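Local structure of uncharacterized conserved protein YjbQ/UPF0047 family, ortholog yugU B.subtilis (Clostridium acetobutylicum, 1VMH) at residues A[32-35]-A[36-40]; A[71-74]-A[75-79]; A[93-96]-A[97-101]; A[118-121]-A[122-126]. The protein is of unknown function, belongs to the YjbQ/UPF0047 family and forms an assembly of three copies of the chain. All coordinates share one frame; numbering follows the deposited sequence.

Contact 1 (A[32-35]-A[36-40]); sequences ITNL and VKKAV
The carboxamide of Asn-34, the one flat side-chain group here, spans two lysine chains of the next helical turn. Its OD1 end meets the Lys-37 chain at CD, 3.8 Å away, while ND2 lies 3.6 Å from CD of Lys-38. Both meetings are polar atom against methylene, and in neither do the chains run alongside the amide; they cross obliquely. The torsions account for this reach: CG of Asn-34 stands anti to the backbone N (chi1 -168°), which swings the amide down the helix toward both lysines. Lys-38 adds a second contact, its CG resting 3.3 Å from Asn-34 O, the same carbonyl that accepts the Lys-38 backbone N-H. On the inner face, Val-36 puts its CG2 3.4 Å from Ile-32 O. Ile-32 occupies the N-cap position, and its O receives Val-36 N at 3.1 Å. Three further i to i+4 bonds follow in step, from Lys-37, Lys-38 and Ala-39 to Thr-33, Asn-34 and Leu-35, so the first turn of helix 33-43 is regular. Within that turn, Thr-33 OG1 bonds to Asp-31 OD1 and to the backbone N of Ile-126, tying the helix start to strand 124-130. At the exposed side a water donates to Asn-34 OD1 at 2.7 Å and accepts from Lys-37 NZ at 3.1 Å. That ammonium's main partner is Asp-41, by a salt bridge. The chemistry thus divides by face: aliphatic groups turn inward to the sheet, while the amide and lysines lie on the exposed side, where one water bridges Asn-34 and Lys-37.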
loop_
_atom_site.group_PDB
_atom_site.type_symbol
_atom_site.label_atom_id
_atom_site.label_comp_id
_atom_site.label_asym_id
_atom_site.label_seq_id
_atom_site.Cartn_x
_atom_site.Cartn_y
_atom_site.Cartn_z
ATOM N N ILE A 32 6.132 12.326 10.494
ATOM C CA ILE A 32 6.136 11.645 11.775
ATOM C C ILE A 32 7.340 10.747 11.967
ATOM O O ILE A 32 7.387 9.925 12.895
ATOM C CB ILE A 32 4.828 10.855 12.008
ATOM C CG1 ILE A 32 4.557 9.832 10.887
ATOM C CG2 ILE A 32 3.681 11.854 12.086
ATOM C CD1 ILE A 32 3.435 8.847 11.197
ATOM N N THR A 33 8.375 10.932 11.154
ATOM C CA THR A 33 9.567 10.083 11.222
ATOM C C THR A 33 10.158 10.061 12.631
ATOM O O THR A 33 10.492 8.994 13.150
ATOM C CB THR A 33 10.651 10.536 10.216
ATOM O OG1 THR A 33 10.076 10.704 8.906
ATOM C CG2 THR A 33 11.774 9.563 10.143
ATOM N N ASN A 34 10.261 11.225 13.291
ATOM C CA ASN A 34 10.877 11.237 14.618
ATOM C C ASN A 34 10.019 10.569 15.689
ATOM O O ASN A 34 10.553 10.036 16.652
ATOM C CB ASN A 34 11.242 12.648 15.085
ATOM C CG ASN A 34 12.135 12.625 16.310
ATOM O OD1 ASN A 34 13.248 12.054 16.267
ATOM N ND2 ASN A 34 11.636 13.170 17.437
ATOM N N LEU A 35 8.696 10.574 15.514
ATOM C CA LEU A 35 7.797 9.858 16.413
ATOM C C LEU A 35 8.066 8.378 16.275
ATOM O O LEU A 35 8.074 7.629 17.264
ATOM C CB LEU A 35 6.331 10.178 16.130
ATOM C CG LEU A 35 5.932 11.657 16.176
ATOM C CD1 LEU A 35 4.434 11.791 15.855
ATOM C CD2 LEU A 35 6.277 12.339 17.468
ATOM N N VAL A 36 8.314 7.922 15.051
ATOM C CA VAL A 36 8.667 6.516 14.849
ATOM C C VAL A 36 10.067 6.203 15.411
ATOM O O VAL A 36 10.247 5.188 16.101
ATOM C CB VAL A 36 8.508 6.131 13.356
ATOM C CG1 VAL A 36 8.753 4.661 13.083
ATOM C CG2 VAL A 36 7.101 6.536 12.905
ATOM N N LYS A 37 11.033 7.094 15.203
ATOM C CA LYS A 37 12.372 6.859 15.774
ATOM C C LYS A 37 12.291 6.761 17.285
ATOM O O LYS A 37 12.965 5.941 17.904
ATOM C CB LYS A 37 13.309 7.989 15.377
ATOM C CG LYS A 37 14.646 7.948 16.063
ATOM C CD LYS A 37 15.502 9.094 15.617
ATOM C CE LYS A 37 16.920 8.980 16.140
ATOM N NZ LYS A 37 16.938 9.288 17.561
ATOM N N LYS A 38 11.505 7.635 17.905
ATOM C CA LYS A 38 11.373 7.583 19.382
ATOM C C LYS A 38 10.821 6.239 19.842
ATOM O O LYS A 38 11.301 5.697 20.845
ATOM C CB LYS A 38 10.506 8.731 19.915
ATOM C CG LYS A 38 11.233 10.054 19.901
ATOM C CD LYS A 38 10.308 11.210 20.212
ATOM C CE LYS A 38 9.789 11.133 21.619
ATOM N NZ LYS A 38 9.051 12.385 22.066
ATOM N N ALA A 39 9.833 5.697 19.144
ATOM C CA ALA A 39 9.311 4.393 19.486
ATOM C C ALA A 39 10.374 3.291 19.347
ATOM O O ALA A 39 10.497 2.443 20.210
ATOM C CB ALA A 39 8.131 4.073 18.634
ATOM N N VAL A 40 11.175 3.344 18.287
ATOM C CA VAL A 40 12.296 2.417 18.138
ATOM C C VAL A 40 13.254 2.528 19.320
ATOM O O VAL A 40 13.626 1.530 19.979
ATOM C CB VAL A 40 13.055 2.674 16.801
ATOM C CG1 VAL A 40 14.333 1.810 16.716
ATOM C CG2 VAL A 40 12.142 2.396 15.581
HETATM O O HOH W 1 14.687 11.244 18.399
#

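Contact 2 (A[71-74]-A[75-79])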
loop_
_atom_site.group_PDB
_atom_site.type_symbol
_atom_site.label_atom_id
_atom_site.label_comp_id
_atom_site.label_asym_id
_atom_site.label_seq_id
_atom_site.Cartn_x
_atom_site.Cartn_y
_atom_site.Cartn_z
ATOM N N VAL A 71 7.290 18.933 -3.269
ATOM C CA VAL A 71 6.884 17.567 -3.589
ATOM C C VAL A 71 5.612 17.228 -2.858
ATOM O O VAL A 71 4.701 16.672 -3.458
ATOM C CB VAL A 71 7.970 16.546 -3.270
ATOM C CG1 VAL A 71 7.427 15.092 -3.399
ATOM C CG2 VAL A 71 9.145 16.756 -4.191
ATOM N N THR A 72 5.498 17.563 -1.578
ATOM C CA THR A 72 4.294 17.199 -0.853
ATOM C C THR A 72 3.116 18.031 -1.367
ATOM O O THR A 72 2.013 17.503 -1.528
ATOM C CB THR A 72 4.450 17.336 0.683
ATOM O OG1 THR A 72 4.816 18.678 0.998
ATOM C CG2 THR A 72 5.507 16.386 1.200
ATOM N N ARG A 73 3.372 19.293 -1.729
ATOM C CA ARG A 73 2.343 20.086 -2.362
ATOM C C ARG A 73 1.880 19.488 -3.698
ATOM O O ARG A 73 0.684 19.349 -3.957
ATOM C CB ARG A 73 2.799 21.535 -2.546
ATOM C CG ARG A 73 1.856 22.394 -3.380
ATOM C CD ARG A 73 2.238 22.406 -4.862
ATOM N NE ARG A 73 1.321 23.267 -5.638
ATOM C CZ ARG A 73 0.969 23.070 -6.904
ATOM N NH1 ARG A 73 1.435 22.052 -7.610
ATOM N NH2 ARG A 73 0.134 23.923 -7.486
ATOM N N ASP A 74 2.839 19.082 -4.531
ATOM C CA ASP A 74 2.502 18.448 -5.801
ATOM C C ASP A 74 1.657 17.194 -5.629
ATOM O O ASP A 74 0.732 16.954 -6.393
ATOM C CB ASP A 74 3.779 18.137 -6.593
ATOM C CG ASP A 74 4.433 19.391 -7.174
ATOM O OD1 ASP A 74 3.813 20.496 -7.123
ATOM O OD2 ASP A 74 5.567 19.267 -7.687
ATOM N N ILE A 75 1.957 16.394 -4.621
ATOM C CA ILE A 75 1.184 15.179 -4.397
ATOM C C ILE A 75 -0.243 15.510 -3.975
ATOM O O ILE A 75 -1.198 15.005 -4.547
ATOM C CB ILE A 75 1.832 14.279 -3.334
ATOM C CG1 ILE A 75 3.205 13.772 -3.813
ATOM C CG2 ILE A 75 0.955 13.055 -3.025
ATOM C CD1 ILE A 75 4.043 13.066 -2.750
ATOM N N LEU A 76 -0.383 16.375 -2.980
ATOM C CA LEU A 76 -1.709 16.750 -2.501
ATOM C C LEU A 76 -2.539 17.391 -3.603
ATOM O O LEU A 76 -3.693 17.036 -3.810
ATOM C CB LEU A 76 -1.600 17.695 -1.290
ATOM C CG LEU A 76 -1.104 17.029 -0.018
ATOM C CD1 LEU A 76 -0.856 18.030 1.102
ATOM C CD2 LEU A 76 -2.089 15.992 0.439
ATOM N N VAL A 77 -1.946 18.329 -4.306
ATOM C CA VAL A 77 -2.650 19.057 -5.329
ATOM C C VAL A 77 -3.091 18.136 -6.447
ATOM O O VAL A 77 -4.200 18.235 -6.951
ATOM C CB VAL A 77 -1.769 20.219 -5.896
ATOM C CG1 VAL A 77 -2.280 20.744 -7.262
ATOM C CG2 VAL A 77 -1.669 21.367 -4.899
ATOM N N ASN A 78 -2.228 17.208 -6.836
ATOM C CA ASN A 78 -2.552 16.342 -7.960
ATOM C C ASN A 78 -3.486 15.191 -7.575
ATOM O O ASN A 78 -4.332 14.795 -8.380
ATOM C CB ASN A 78 -1.297 15.925 -8.719
ATOM C CG ASN A 78 -0.760 17.064 -9.571
ATOM O OD1 ASN A 78 -1.258 17.310 -10.691
ATOM N ND2 ASN A 78 0.180 17.822 -9.020
ATOM N N LEU A 79 -3.373 14.674 -6.353
ATOM C CA LEU A 79 -4.416 13.756 -5.862
ATOM C C LEU A 79 -5.794 14.433 -5.826
ATOM O O LEU A 79 -6.806 13.830 -6.202
ATOM C CB LEU A 79 -4.066 13.228 -4.477
ATOM C CG LEU A 79 -2.899 12.246 -4.380
ATOM C CD1 LEU A 79 -2.643 11.862 -2.948
ATOM C CD2 LEU A 79 -3.106 10.993 -5.265
#
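Asp-74 and Asn-78 make the tight part of this contact, where one carbonyl is held twice. Asp-74 O accepts the backbone N-H of Asn-78 at 3.0 Å and also its side-chain ND2 at 2.8 Å. The second bond is fairly straight (163°), and the acceptor lies in the plane of the Asn-78 amide, which, with the bond from ND2 to Asp-88 O of the second subunit, would restrain the amide's rotation. Asn-78 CG stands anti to its carbonyl carbon (chi1 -75°), which folds the amide back over the preceding turn. A looser apolar touch lies on the buried side, where Val-71 CG1 and Ile-75 CD1 meet at 4.0 Å.

On the partly exposed flank the contact across the segments is van der Waals, though the guanidinium ends carry salt bridges. There the Arg-73 chain, bent at chi2, lays one guanidinium face over Val-77, whose CG2 sits 3.6 Å from NE and toward the rim of the group. NH1 reaches Asp-74 OD1 in a salt bridge of 2.9 Å; the other carboxylate oxygen, OD2, bonds Ser-96 of the second subunit, and Arg-73 NH2 pairs with that subunit's Asp-88.

Within helix 69-82, Ile-75 and Leu-76 pack on Phe-29 of strand 28-31, and Leu-79 on helix 96-105.

Contact 3 (A[93-96]-A[97-101]); sequences EGNS and HAHIK
Asn-95 O accepts the backbone N of His-99 at 3.2 Å, and Ser-96 O accepts that of Ile-100 at 2.9 Å, so regular i to i+4 bonding starts with these two residues. Asn-95 and His-99 also meet through their side chains. The OD1 end of the amide approaches the imidazole at NE2, 3.6 Å away, with amide and ring planes 90° apart. A water completes this pair: it donates to Asn-95 OD1 at 2.6 Å and is bound equally closely by His-99 NE2, lying in the plane of the ring. The other end of the amide, ND2, bonds to Asp-132 and only weakly to Glu-93 OE1. Asn-95 is the N-cap of helix 96-105, yet its side chain makes no capping bond; its CG is held between backbone N and carbonyl carbon (chi1 59°), directing the amide to the water and His-99.

His-97 takes a similar first torsion (chi1 64°), which folds its ring back against the loop. Gly-94 O lies at the ring edge, 3.5 Å from CE1. A second water accepts the backbone N-H of His-97 at 3.0 Å and bonds its ND1 at 2.7 Å; its link to Gly-94 O is weak. Ser-96 OG faces the third subunit and bonds its Asp-74. His-99 packs on Val-71 and Ile-100 on Ile-75, both of the third subunit.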
loop_
_atom_site.group_PDB
_atom_site.type_symbol
_atom_site.label_atom_id
_atom_site.label_comp_id
_atom_site.label_asym_id
_atom_site.label_seq_id
_atom_site.Cartn_x
_atom_site.Cartn_y
_atom_site.Cartn_z
ATOM N N GLU A 93 -21.698 12.773 3.968
ATOM C CA GLU A 93 -20.797 13.639 4.740
ATOM C C GLU A 93 -19.954 14.503 3.830
ATOM O O GLU A 93 -19.440 15.562 4.252
ATOM C CB GLU A 93 -19.891 12.824 5.623
ATOM C CG GLU A 93 -20.578 12.169 6.768
ATOM C CD GLU A 93 -19.588 11.495 7.681
ATOM O OE1 GLU A 93 -18.451 12.005 7.784
ATOM O OE2 GLU A 93 -19.933 10.452 8.248
ATOM N N GLY A 94 -19.802 14.054 2.592
ATOM C CA GLY A 94 -19.099 14.853 1.595
ATOM C C GLY A 94 -17.593 14.702 1.641
ATOM O O GLY A 94 -16.846 15.579 1.189
ATOM N N ASN A 95 -17.133 13.597 2.200
ATOM C CA ASN A 95 -15.684 13.340 2.290
ATOM C C ASN A 95 -15.228 12.060 1.626
ATOM O O ASN A 95 -14.127 11.555 1.909
ATOM C CB ASN A 95 -15.218 13.429 3.750
ATOM C CG ASN A 95 -15.925 12.460 4.632
ATOM O OD1 ASN A 95 -16.722 11.658 4.150
ATOM N ND2 ASN A 95 -15.658 12.520 5.940
ATOM N N SER A 96 -16.001 11.577 0.655
ATOM C CA SER A 96 -15.559 10.406 -0.077
ATOM C C SER A 96 -14.192 10.612 -0.755
ATOM O O SER A 96 -13.407 9.662 -0.899
ATOM C CB SER A 96 -16.596 9.944 -1.106
ATOM O OG SER A 96 -17.625 9.232 -0.456
ATOM N N HIS A 97 -13.921 11.824 -1.227
ATOM C CA HIS A 97 -12.590 12.097 -1.823
ATOM C C HIS A 97 -11.482 11.668 -0.866
ATOM O O HIS A 97 -10.443 11.099 -1.260
ATOM C CB HIS A 97 -12.448 13.579 -2.170
ATOM C CG HIS A 97 -12.488 14.492 -0.987
ATOM N ND1 HIS A 97 -13.658 14.777 -0.322
ATOM C CD2 HIS A 97 -11.514 15.180 -0.345
ATOM C CE1 HIS A 97 -13.405 15.598 0.683
ATOM N NE2 HIS A 97 -12.114 15.864 0.688
ATOM N N ALA A 98 -11.692 11.952 0.402
ATOM C CA ALA A 98 -10.718 11.627 1.456
ATOM C C ALA A 98 -10.632 10.119 1.663
ATOM O O ALA A 98 -9.538 9.580 1.860
ATOM C CB ALA A 98 -11.070 12.305 2.735
ATOM N N HIS A 99 -11.778 9.439 1.666
ATOM C CA HIS A 99 -11.782 7.985 1.794
ATOM C C HIS A 99 -10.975 7.325 0.648
ATOM O O HIS A 99 -10.230 6.344 0.871
ATOM C CB HIS A 99 -13.208 7.426 1.801
ATOM C CG HIS A 99 -13.963 7.689 3.061
ATOM N ND1 HIS A 99 -13.699 7.006 4.233
ATOM C CD2 HIS A 99 -14.972 8.545 3.346
ATOM C CE1 HIS A 99 -14.519 7.441 5.177
ATOM N NE2 HIS A 99 -15.305 8.368 4.671
ATOM N N ILE A 100 -11.117 7.879 -0.569
ATOM C CA ILE A 100 -10.424 7.322 -1.729
ATOM C C ILE A 100 -8.928 7.527 -1.573
ATOM O O ILE A 100 -8.135 6.605 -1.743
ATOM C CB ILE A 100 -10.895 7.975 -3.027
ATOM C CG1 ILE A 100 -12.343 7.575 -3.329
ATOM C CG2 ILE A 100 -10.001 7.599 -4.184
ATOM C CD1 ILE A 100 -13.008 8.508 -4.281
ATOM N N LYS A 101 -8.540 8.750 -1.276
ATOM C CA LYS A 101 -7.131 9.043 -1.166
ATOM C C LYS A 101 -6.463 8.279 -0.026
ATOM O O LYS A 101 -5.311 7.858 -0.134
ATOM C CB LYS A 101 -6.901 10.549 -1.051
ATOM C CG LYS A 101 -7.318 11.268 -2.322
ATOM C CD LYS A 101 -7.086 12.781 -2.327
ATOM C CE LYS A 101 -7.942 13.522 -1.381
ATOM N NZ LYS A 101 -7.803 15.065 -1.537
HETATM O O HOH W 2 -17.101 9.757 5.880
HETATM O O HOH W 3 -15.874 14.003 -1.613
#

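Contact 4 (A[118-121]-A[122-126])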
loop_
_atom_site.group_PDB
_atom_site.type_symbol
_atom_site.label_atom_id
_atom_site.label_comp_id
_atom_site.label_asym_id
_atom_site.label_seq_id
_atom_site.Cartn_x
_atom_site.Cartn_y
_atom_site.Cartn_z
ATOM N N LEU A 118 16.078 3.355 11.917
ATOM C CA LEU A 118 15.155 3.153 10.781
ATOM C C LEU A 118 15.949 3.161 9.497
ATOM O O LEU A 118 16.684 4.109 9.217
ATOM C CB LEU A 118 14.117 4.271 10.734
ATOM C CG LEU A 118 13.153 4.318 11.917
ATOM C CD1 LEU A 118 12.409 5.664 11.916
ATOM C CD2 LEU A 118 12.175 3.138 11.819
ATOM N N LYS A 119 15.803 2.097 8.709
ATOM C CA LYS A 119 16.564 1.951 7.475
ATOM C C LYS A 119 15.851 2.653 6.329
ATOM O O LYS A 119 15.151 2.043 5.501
ATOM C CB LYS A 119 16.750 0.498 7.131
ATOM C CG LYS A 119 17.974 0.234 6.247
ATOM C CD LYS A 119 18.064 -1.267 5.938
ATOM C CE LYS A 119 19.094 -1.563 4.852
ATOM N NZ LYS A 119 20.416 -0.988 5.210
ATOM N N LEU A 120 16.027 3.953 6.271
ATOM C CA LEU A 120 15.371 4.811 5.290
ATOM C C LEU A 120 16.404 5.317 4.297
ATOM O O LEU A 120 17.587 5.471 4.643
ATOM C CB LEU A 120 14.691 6.014 5.979
ATOM C CG LEU A 120 13.480 5.627 6.843
ATOM C CD1 LEU A 120 13.147 6.661 7.880
ATOM C CD2 LEU A 120 12.268 5.375 5.950
ATOM N N GLY A 121 15.932 5.613 3.090
ATOM C CA GLY A 121 16.791 6.164 2.061
ATOM C C GLY A 121 17.021 7.659 2.215
ATOM O O GLY A 121 16.583 8.276 3.177
ATOM N N THR A 122 17.732 8.224 1.238
ATOM C CA THR A 122 18.087 9.618 1.253
ATOM C C THR A 122 16.829 10.475 1.127
ATOM O O THR A 122 16.035 10.328 0.179
ATOM C CB THR A 122 19.038 9.946 0.095
ATOM O OG1 THR A 122 20.195 9.092 0.157
ATOM C CG2 THR A 122 19.508 11.380 0.201
ATOM N N TRP A 123 16.659 11.346 2.122
ATOM C CA TRP A 123 15.502 12.223 2.200
ATOM C C TRP A 123 14.163 11.464 2.087
ATOM O O TRP A 123 13.241 11.936 1.431
ATOM C CB TRP A 123 15.632 13.356 1.134
ATOM C CG TRP A 123 16.888 14.222 1.303
ATOM C CD1 TRP A 123 17.893 14.417 0.403
ATOM C CD2 TRP A 123 17.281 14.907 2.492
ATOM N NE1 TRP A 123 18.868 15.229 0.947
ATOM C CE2 TRP A 123 18.515 15.549 2.225
ATOM C CE3 TRP A 123 16.682 15.080 3.760
ATOM C CZ2 TRP A 123 19.172 16.328 3.180
ATOM C CZ3 TRP A 123 17.347 15.869 4.711
ATOM C CH2 TRP A 123 18.572 16.476 4.410
ATOM N N GLN A 124 14.115 10.280 2.702
ATOM C CA GLN A 124 12.943 9.491 2.756
ATOM C C GLN A 124 12.376 9.554 4.173
ATOM O O GLN A 124 12.992 9.159 5.126
ATOM C CB GLN A 124 13.280 8.062 2.339
ATOM C CG GLN A 124 12.083 7.212 2.178
ATOM C CD GLN A 124 12.417 5.793 1.764
ATOM O OE1 GLN A 124 13.320 5.140 2.330
ATOM N NE2 GLN A 124 11.621 5.260 0.840
ATOM N N GLY A 125 11.144 10.049 4.297
ATOM C CA GLY A 125 10.446 10.205 5.588
ATOM C C GLY A 125 9.090 9.575 5.596
ATOM O O GLY A 125 8.545 9.262 4.555
ATOM N N ILE A 126 8.575 9.390 6.807
ATOM C CA ILE A 126 7.301 8.723 7.066
ATOM C C ILE A 126 6.282 9.797 7.358
ATOM O O ILE A 126 6.533 10.671 8.211
ATOM C CB ILE A 126 7.383 7.790 8.257
ATOM C CG1 ILE A 126 8.498 6.749 8.108
ATOM C CG2 ILE A 126 6.026 7.107 8.436
ATOM C CD1 ILE A 126 8.988 6.194 9.442
#
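Gly-121 N donates to the side-chain OE1 of Gln-124 at 2.8 Å, the shortest polar bond between the two segments. The N-H points almost straight at the oxygen (173°), although the donor is tilted from the plane of the amide carbonyl. Gln-124 reaches this position with an extended chain, CG anti to the backbone N (chi1 -172°), which carries OE1 to the backbone N of Gly-121. The opposite bond runs between backbones: Gln-124 N donates to Gly-121 O at 3.2 Å, with the donor standing well above the carbonyl plane (57°). It closes a type II beta turn from Gly-121 to Gln-124, and the phi angles agree, negative at Thr-122 and positive at Trp-123. Side-chain and backbone bonds therefore link the same two residues, one in each direction, so the turn is closed by two bonds between its end residues. Leu-120 lies across the glutamine: its CD2 is 3.8 Å from Gln-124 OE1, and its CD1 is 3.7 Å from Gln-124 O. Farther in, the contact becomes aliphatic, with CD1 of Ile-126 meeting CD1 of Leu-118 at 4.3 Å and, more loosely, CD1 of Leu-120. The NE2 of Gln-124 is bonded to Cys-54 O of the second subunit, so both ends of this amide have partners.

The loop that contains this turn joins strand 117-118 of the five-strand sheet to strand 124-130 of the three-strand sheet. Leu-118 and Ile-126 pack on Val-36 of helix 33-43 and on Ile-111 of strand 108-114, while Trp-123 lies against Glu-65 of strand 59-65.

In the fold
Contacts 1 and 4 adjoin at the start of helix 33-43, with centres about 12 Å apart. Contacts 2 and 3 lie on two consecutive helices, 69-82 and 96-105, touching through Leu-79 and Lys-101. Contact 3 is the buried one, with waters serving polar groups; the others are partly buried. Contact 1 alone has no other chain of the assembly against it, and its exposed face carries lysines and an amide. Contacts 2 and 3 meet across subunits, each through polar side chains of its helix. Contact 4 also meets the second subunit, through Gln-124, and combines a turn with an aliphatic inner side.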